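Local coordinates for molybdopterin-guanine dinucleotide biosynthesis protein A (MobA) (Archaeoglobus fulgidus, PDB 3NGW) that probably transfers the GMP part of GTP to molybdopterin during molybdenum cofactor biosynthesis, at residues 68-73 / 145-150; 75-80 / 133-138. One frame throughout, in Å; residues are numbered along the deposited sequence.

Interaction 1: 68-73 / 145-150; sequences KGVGSI and GIRKIL
Ile-73, in the first turn of helix 72-83, meets the loop that joins helix 135-143 to helix 150-154, pressing into a bend of its backbone between Ile-146 and Ile-149. The tip of the side chain enters furthest: CD1 of Ile-73 lies 3.3 Å from Ile-146 O and 3.5 Å from Ile-149 N, so across this contact the methyl packs chiefly on peptide atoms. One carbon back, CG1 of Ile-73 touches CD1 of Ile-149 at 3.5 Å. The two isoleucines run past each other in opposite directions, and the branch of Ile-149 that does the touching starts from CG1 set anti to its backbone N (chi1 -166°). Toward solvent the loop reaches back with Arg-147, whose chain bends at chi3 (60°). Its guanidinium comes to rest with NH2 3.8 Å from CA of Gly-71, while CG1 of Val-70 sits over one face, offset toward the rim. Gly-71, with phi 103°, is the N-cap of helix 72-83. A water links the backbones, donating to Arg-147 O at 3.1 Å and accepting a weak bond from Ser-72 N. Leu-138 and Ile-142 of helix 135-143 also pack on Ile-73, continuing the apolar side of the contact inward. With no direct polar bond between the two segments, the start of the helix is held to the loop by the fit of one buried isoleucine, flanked by an arginine in van der Waals contact and a water bridge that is weak on the Ser-72 side.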
loop_
_atom_site.group_PDB
_atom_site.type_symbol
_atom_site.label_atom_id
_atom_site.label_comp_id
_atom_site.label_asym_id
_atom_site.label_seq_id
_atom_site.Cartn_x
_atom_site.Cartn_y
_atom_site.Cartn_z
ATOM N N LYS A 68 16.042 3.219 -8.968
ATOM C CA LYS A 68 16.337 2.336 -7.853
ATOM C C LYS A 68 16.154 2.952 -6.463
ATOM O O LYS A 68 17.047 2.868 -5.617
ATOM C CB LYS A 68 17.765 1.797 -8.013
ATOM C CG LYS A 68 18.127 1.440 -9.458
ATOM C CD LYS A 68 19.350 0.523 -9.540
ATOM C CE LYS A 68 18.967 -0.966 -9.435
ATOM N NZ LYS A 68 18.179 -1.327 -8.207
ATOM N N GLY A 69 15.001 3.572 -6.230
ATOM C CA GLY A 69 14.726 4.154 -4.925
ATOM C C GLY A 69 14.316 3.048 -3.961
ATOM O O GLY A 69 13.716 2.056 -4.376
ATOM N N VAL A 70 14.625 3.205 -2.677
ATOM C CA VAL A 70 14.288 2.180 -1.689
ATOM C C VAL A 70 13.276 2.637 -0.628
ATOM O O VAL A 70 13.313 3.780 -0.170
ATOM C CB VAL A 70 15.564 1.680 -0.961
ATOM C CG1 VAL A 70 15.243 0.437 -0.151
ATOM C CG2 VAL A 70 16.673 1.391 -1.970
ATOM N N GLY A 71 12.372 1.736 -0.241
ATOM C CA GLY A 71 11.382 2.060 0.777
ATOM C C GLY A 71 9.984 2.348 0.258
ATOM O O GLY A 71 9.720 2.220 -0.932
ATOM N N SER A 72 9.091 2.757 1.152
ATOM C CA SER A 72 7.713 3.047 0.785
ATOM C C SER A 72 7.562 4.286 -0.096
ATOM O O SER A 72 6.825 4.266 -1.081
ATOM C CB SER A 72 6.871 3.200 2.048
ATOM O OG SER A 72 6.926 2.014 2.815
ATOM N N ILE A 73 8.254 5.362 0.272
ATOM C CA ILE A 73 8.209 6.609 -0.486
ATOM C C ILE A 73 8.604 6.383 -1.952
ATOM O O ILE A 73 8.044 7.000 -2.856
ATOM C CB ILE A 73 9.173 7.658 0.103
ATOM C CG1 ILE A 73 8.832 7.939 1.564
ATOM C CG2 ILE A 73 9.076 8.947 -0.686
ATOM C CD1 ILE A 73 9.816 8.901 2.236
ATOM N N GLY A 145 17.628 11.257 0.348
ATOM C CA GLY A 145 17.899 10.178 1.282
ATOM C C GLY A 145 17.034 10.240 2.532
ATOM O O GLY A 145 17.488 9.912 3.628
ATOM N N ILE A 146 15.788 10.678 2.384
ATOM C CA ILE A 146 14.873 10.746 3.520
ATOM C C ILE A 146 13.871 9.595 3.422
ATOM O O ILE A 146 13.075 9.536 2.487
ATOM C CB ILE A 146 14.111 12.090 3.548
ATOM C CG1 ILE A 146 15.085 13.235 3.831
ATOM C CG2 ILE A 146 13.033 12.055 4.613
ATOM C CD1 ILE A 146 14.468 14.607 3.781
ATOM N N ARG A 147 13.915 8.673 4.377
ATOM C CA ARG A 147 13.004 7.536 4.345
ATOM C C ARG A 147 11.840 7.663 5.323
ATOM O O ARG A 147 11.260 6.663 5.746
ATOM C CB ARG A 147 13.770 6.236 4.596
ATOM C CG ARG A 147 14.746 5.878 3.474
ATOM C CD ARG A 147 15.339 4.481 3.649
ATOM N NE ARG A 147 14.304 3.445 3.662
ATOM C CZ ARG A 147 14.545 2.141 3.770
ATOM N NH1 ARG A 147 15.793 1.697 3.878
ATOM N NH2 ARG A 147 13.536 1.281 3.775
ATOM N N LYS A 148 11.499 8.897 5.672
ATOM C CA LYS A 148 10.396 9.165 6.584
ATOM C C LYS A 148 9.282 9.883 5.826
ATOM O O LYS A 148 9.334 11.095 5.623
ATOM C CB LYS A 148 10.879 10.025 7.751
ATOM C CG LYS A 148 10.814 9.338 9.108
ATOM C CD LYS A 148 11.744 8.132 9.186
ATOM C CE LYS A 148 11.611 7.411 10.525
ATOM N NZ LYS A 148 12.497 6.221 10.622
ATOM N N ILE A 149 8.273 9.124 5.419
ATOM C CA ILE A 149 7.153 9.666 4.656
ATOM C C ILE A 149 6.561 10.938 5.274
ATOM O O ILE A 149 6.110 11.828 4.556
ATOM C CB ILE A 149 6.038 8.594 4.492
ATOM C CG1 ILE A 149 5.037 9.032 3.426
ATOM C CG2 ILE A 149 5.338 8.354 5.826
ATOM C CD1 ILE A 149 5.582 9.003 2.022
ATOM N N LEU A 150 6.580 11.029 6.599
ATOM C CA LEU A 150 6.027 12.191 7.294
ATOM C C LEU A 150 6.693 13.506 6.899
ATOM O O LEU A 150 6.061 14.563 6.915
ATOM C CB LEU A 150 6.138 12.002 8.813
ATOM C CG LEU A 150 5.471 10.770 9.443
ATOM C CD1 LEU A 150 4.004 10.723 9.019
ATOM C CD2 LEU A 150 6.195 9.490 9.012
HETATM O O HOH W 1 10.429 5.093 3.204
#

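Interaction 2: 75-80 / 133-138; sequences GIHAAL and SAADEL. With CA (calcium ion), chain B.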
loop_
_atom_site.group_PDB
_atom_site.type_symbol
_atom_site.label_atom_id
_atom_site.label_comp_id
_atom_site.label_asym_id
_atom_site.label_seq_id
_atom_site.Cartn_x
_atom_site.Cartn_y
_atom_site.Cartn_z
ATOM N N GLY A 75 8.243 3.595 -3.542
ATOM C CA GLY A 75 7.219 2.759 -4.135
ATOM C C GLY A 75 6.008 3.579 -4.531
ATOM O O GLY A 75 5.446 3.367 -5.600
ATOM N N ILE A 76 5.604 4.508 -3.669
ATOM C CA ILE A 76 4.461 5.365 -3.954
ATOM C C ILE A 76 4.816 6.261 -5.135
ATOM O O ILE A 76 4.046 6.388 -6.093
ATOM C CB ILE A 76 4.103 6.232 -2.727
ATOM C CG1 ILE A 76 3.603 5.333 -1.597
ATOM C CG2 ILE A 76 3.031 7.255 -3.088
ATOM C CD1 ILE A 76 3.447 6.055 -0.261
ATOM N N HIS A 77 6.000 6.865 -5.069
ATOM C CA HIS A 77 6.491 7.734 -6.132
ATOM C C HIS A 77 6.465 7.002 -7.468
ATOM O O HIS A 77 6.021 7.548 -8.474
ATOM C CB HIS A 77 7.925 8.188 -5.816
ATOM C CG HIS A 77 8.592 8.931 -6.935
ATOM N ND1 HIS A 77 9.477 8.330 -7.805
ATOM C CD2 HIS A 77 8.486 10.222 -7.336
ATOM C CE1 HIS A 77 9.889 9.219 -8.693
ATOM N NE2 HIS A 77 9.302 10.374 -8.432
ATOM N N ALA A 78 6.942 5.762 -7.461
ATOM C CA ALA A 78 6.974 4.948 -8.665
ATOM C C ALA A 78 5.576 4.810 -9.259
ATOM O O ALA A 78 5.389 4.939 -10.473
ATOM C CB ALA A 78 7.548 3.566 -8.350
ATOM N N ALA A 79 4.592 4.535 -8.411
ATOM C CA ALA A 79 3.218 4.388 -8.888
ATOM C C ALA A 79 2.699 5.706 -9.466
ATOM O O ALA A 79 2.046 5.714 -10.501
ATOM C CB ALA A 79 2.307 3.909 -7.749
ATOM N N LEU A 80 2.980 6.821 -8.801
ATOM C CA LEU A 80 2.520 8.101 -9.313
ATOM C C LEU A 80 3.131 8.406 -10.676
ATOM O O LEU A 80 2.450 8.931 -11.562
ATOM C CB LEU A 80 2.839 9.225 -8.330
ATOM C CG LEU A 80 2.096 9.084 -6.998
ATOM C CD1 LEU A 80 2.486 10.220 -6.089
ATOM C CD2 LEU A 80 0.588 9.075 -7.223
ATOM N N SER A 133 0.138 15.256 -8.055
ATOM C CA SER A 133 0.720 16.508 -7.580
ATOM C C SER A 133 1.629 16.352 -6.359
ATOM O O SER A 133 2.388 17.266 -6.026
ATOM C CB SER A 133 -0.397 17.504 -7.283
ATOM O OG SER A 133 -1.385 16.940 -6.431
ATOM N N ALA A 134 1.554 15.185 -5.720
ATOM C CA ALA A 134 2.355 14.865 -4.546
ATOM C C ALA A 134 3.687 14.202 -4.906
ATOM O O ALA A 134 4.568 14.082 -4.064
ATOM C CB ALA A 134 1.562 13.949 -3.634
ATOM N N ALA A 135 3.832 13.779 -6.158
ATOM C CA ALA A 135 5.046 13.095 -6.604
ATOM C C ALA A 135 6.376 13.848 -6.478
ATOM O O ALA A 135 7.393 13.241 -6.148
ATOM C CB ALA A 135 4.871 12.617 -8.041
ATOM N N ASP A 136 6.383 15.150 -6.745
ATOM C CA ASP A 136 7.621 15.911 -6.658
ATOM C C ASP A 136 8.213 15.932 -5.264
ATOM O O ASP A 136 9.408 15.717 -5.092
ATOM C CB ASP A 136 7.414 17.352 -7.130
ATOM C CG ASP A 136 7.119 17.444 -8.608
ATOM O OD1 ASP A 136 7.758 16.706 -9.388
ATOM O OD2 ASP A 136 6.253 18.261 -8.994
ATOM N N GLU A 137 7.379 16.207 -4.270
ATOM C CA GLU A 137 7.851 16.255 -2.896
ATOM C C GLU A 137 8.353 14.879 -2.443
ATOM O O GLU A 137 9.322 14.780 -1.682
ATOM C CB GLU A 137 6.741 16.757 -1.970
ATOM C CG GLU A 137 7.238 17.734 -0.921
ATOM C CD GLU A 137 8.098 18.842 -1.516
ATOM O OE1 GLU A 137 7.606 19.578 -2.407
ATOM O OE2 GLU A 137 9.269 18.966 -1.095
ATOM N N LEU A 138 7.703 13.821 -2.918
ATOM C CA LEU A 138 8.109 12.463 -2.573
ATOM C C LEU A 138 9.441 12.140 -3.228
ATOM O O LEU A 138 10.302 11.507 -2.623
ATOM C CB LEU A 138 7.054 11.442 -3.025
ATOM C CG LEU A 138 5.700 11.484 -2.307
ATOM C CD1 LEU A 138 4.807 10.350 -2.808
ATOM C CD2 LEU A 138 5.918 11.343 -0.809
HETATM CA CA CA B . 6.864 18.200 -11.737
HETATM O O HOH W 2 5.179 15.916 -11.321
HETATM O O HOH W 3 9.635 18.349 -11.621
HETATM O O HOH W 4 7.664 15.868 -12.531
#
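Leu-138 and Ile-76 cross obliquely where helix 135-143 packs against helix 72-83, with CD1 of Leu-138 3.6 Å from CG2 of Ile-76. This CG2 branch stands anti to its own backbone N, since CG1 takes the place beside that N (chi1 -66°). The same leucine methyl also meets CD1 of Leu-80, at 4.0 Å. Leu-80, one turn on from Ile-76 in helix 72-83, sets its CD1 3.9 Å from CB of Ala-135 and 3.8 Å from the backbone N of Ala-135. The small alanine lets the two backbones come near, the CA atoms of His-77 and Ala-135 being 5.6 Å apart. In His-77, chi1 of 172° sets CG anti to the backbone N. The ring turns an edge to helix 135-143, with CD2 3.4 Å from Ala-135 O, which is near the ring plane. Its ND1 is hydrogen-bonded to Asp-65. On the outer side of helix 135-143, Asp-136 OD2 binds a calcium ion at 2.8 Å together with three waters; Asp-136 OD1, nearly as close to the ion at 2.9 Å, also forms a salt bridge with Arg-81. Tyr-130 of strand 129-130 touches both Ile-76 and Leu-80, placing this apolar helix-to-helix seam beside the central sheet, as expected of the layered alpha/beta GT-A fold.

Overall arrangement
Both interactions hold helix 72-83 and lie on the same side of the chain's centre, about 10 Å apart between centres, with 75-80/133-138 nested inside the loop closed by 68-73/145-150. Interaction 2 is buried and joins helix to helix mainly through aliphatic side chains, with one histidine edge against a carbonyl; interaction 1 is largely at the surface, joins a helix start to a loop, and mixes one buried isoleucine with arginine, glycine and water. They merge at Leu-138: its O lies 3.4 Å from Ile-73 CG2, and its CD2 is 3.7 Å from Ile-149 CD1. Apolar packing thus runs continuously from the buried helix pair to the loop that follows helix 135-143.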